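Local coordinates for uric acid degradation bifunctional protein PucL (PDB 6A4M) that catalyses the oxidation of urate with molecular oxygen and probably also a later decarboxylation step of uric acid breakdown, at residues 92-95 against 96-99. Sequence-based numbering, arbitrary orientation.
Sequences AHRF and LDTY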
loop_
_atom_site.group_PDB
_atom_site.type_symbol
_atom_site.label_atom_id
_atom_site.label_comp_id
_atom_site.label_asym_id
_atom_site.label_seq_id
_atom_site.Cartn_x
_atom_site.Cartn_y
_atom_site.Cartn_z
ATOM N N ALA A 92 8.029 -9.970 13.709
ATOM C CA ALA A 92 9.354 -10.418 13.257
ATOM C C ALA A 92 10.328 -10.546 14.424
ATOM O O ALA A 92 10.945 -11.596 14.607
ATOM C CB ALA A 92 9.921 -9.465 12.214
ATOM N N HIS A 93 10.451 -9.468 15.200
ATOM C CA HIS A 93 11.307 -9.442 16.398
ATOM C C HIS A 93 10.938 -10.529 17.411
ATOM O O HIS A 93 11.813 -11.255 17.891
ATOM C CB HIS A 93 11.263 -8.064 17.079
ATOM C CG HIS A 93 12.290 -7.105 16.564
ATOM N ND1 HIS A 93 13.389 -6.725 17.304
ATOM C CD2 HIS A 93 12.396 -6.459 15.378
ATOM C CE1 HIS A 93 14.122 -5.883 16.600
ATOM N NE2 HIS A 93 13.543 -5.705 15.426
ATOM N N ARG A 94 9.645 -10.642 17.714
ATOM C CA ARG A 94 9.164 -11.614 18.699
ATOM C C ARG A 94 9.326 -13.070 18.250
ATOM O O ARG A 94 9.546 -13.939 19.094
ATOM C CB ARG A 94 7.701 -11.332 19.093
ATOM C CG ARG A 94 7.434 -9.967 19.738
ATOM C CD ARG A 94 8.470 -9.558 20.777
ATOM N NE ARG A 94 8.612 -10.585 21.810
ATOM C CZ ARG A 94 9.688 -10.784 22.576
ATOM N NH1 ARG A 94 10.777 -10.022 22.468
ATOM N NH2 ARG A 94 9.667 -11.764 23.477
ATOM N N PHE A 95 9.219 -13.330 16.945
ATOM C CA PHE A 95 9.511 -14.667 16.388
ATOM C C PHE A 95 10.982 -15.046 16.586
ATOM O O PHE A 95 11.288 -16.140 17.052
ATOM C CB PHE A 95 9.169 -14.756 14.887
ATOM C CG PHE A 95 7.827 -15.374 14.588
ATOM C CD1 PHE A 95 7.536 -16.673 15.001
ATOM C CD2 PHE A 95 6.870 -14.681 13.849
ATOM C CE1 PHE A 95 6.310 -17.254 14.713
ATOM C CE2 PHE A 95 5.641 -15.258 13.556
ATOM C CZ PHE A 95 5.361 -16.546 13.988
ATOM N N LEU A 96 11.881 -14.137 16.218
ATOM C CA LEU A 96 13.321 -14.371 16.356
ATOM C C LEU A 96 13.765 -14.466 17.822
ATOM O O LEU A 96 14.619 -15.289 18.153
ATOM C CB LEU A 96 14.117 -13.284 15.627
ATOM C CG LEU A 96 13.966 -13.270 14.099
ATOM C CD1 LEU A 96 14.452 -11.951 13.514
ATOM C CD2 LEU A 96 14.699 -14.442 13.457
ATOM N N ASP A 97 13.177 -13.643 18.692
ATOM C CA ASP A 97 13.512 -13.653 20.121
ATOM C C ASP A 97 12.995 -14.873 20.897
ATOM O O ASP A 97 13.588 -15.231 21.916
ATOM C CB ASP A 97 13.025 -12.367 20.808
ATOM C CG ASP A 97 13.838 -11.135 20.415
ATOM O OD1 ASP A 97 14.967 -11.274 19.899
ATOM O OD2 ASP A 97 13.344 -10.011 20.641
ATOM N N THR A 98 11.908 -15.503 20.436
ATOM C CA THR A 98 11.316 -16.662 21.143
ATOM C C THR A 98 11.557 -18.043 20.501
ATOM O O THR A 98 11.277 -19.061 21.137
ATOM C CB THR A 98 9.800 -16.468 21.383
ATOM O OG1 THR A 98 9.108 -16.372 20.133
ATOM C CG2 THR A 98 9.547 -15.212 22.212
ATOM N N TYR A 99 12.065 -18.078 19.266
ATOM C CA TYR A 99 12.431 -19.327 18.582
ATOM C C TYR A 99 13.919 -19.283 18.211
ATOM O O TYR A 99 14.318 -18.522 17.324
ATOM C CB TYR A 99 11.584 -19.516 17.321
ATOM C CG TYR A 99 10.107 -19.748 17.579
ATOM C CD1 TYR A 99 9.232 -18.676 17.785
ATOM C CD2 TYR A 99 9.576 -21.041 17.599
ATOM C CE1 TYR A 99 7.878 -18.885 18.015
ATOM C CE2 TYR A 99 8.220 -21.260 17.829
ATOM C CZ TYR A 99 7.376 -20.179 18.034
ATOM O OH TYR A 99 6.033 -20.388 18.261
#
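Arg94 and Asp97 pair along the last turn of helix 84-98, where the alpha helix of a uricase (T-fold) chain, packed on its antiparallel sheet, runs out at Tyr99. Their charges meet in an i to i+3 salt bridge, Arg94 NH1 to Asp97 OD2 at 3.2 Å. The arginine chain, bent at chi2 and chi3, folds over toward Asp97 and lays one guanidinium face over Asp97 CB; the carboxylate plane stands 62° from it, so the two groups do not meet as a flat, two-pronged pair. A long, flexible arginine suits this partly exposed place, since its charged end can fold over to the acid one turn on, while its side chain also lies against Phe71 and His75.

Backbone bonds hold the turn. Leu96 N donates to Ala92 O at 3.2 Å; Asp97 N donates to His93 O at 2.9 Å. The next, Thr98 N to Arg94 O, is weak, and here the side chain joins in: Thr98 OG1 donates to the same carbonyl oxygen at 2.7 Å. Threonine fits because chi1 of 62° sets its hydroxyl between the backbone N and the carbonyl carbon, turned back along the helix, while its methyl CG2 lies 3.7 Å from Arg94 NH2.

Apolar and aromatic groups make the other contacts. Ala92, small, and Leu96, branched, face strands 104-121 and 139-148 and suit a buried seam, and Phe95 stacks on Phe71 of helix 64-78. Phe95 and Tyr99 lie side by side as an oblique aromatic pair, planes 41° apart, with Phe95 CD1 3.8 Å from Tyr99 CE1. Were Tyr99 replaced by alanine, Phe95 CD1 and CE1 would probably lose this aromatic neighbour. The Tyr99 ring also brings its edge to the backbone, with CD1 3.3 Å from Phe95 O, the same oxygen that accepts Tyr99 N at 3.0 Å.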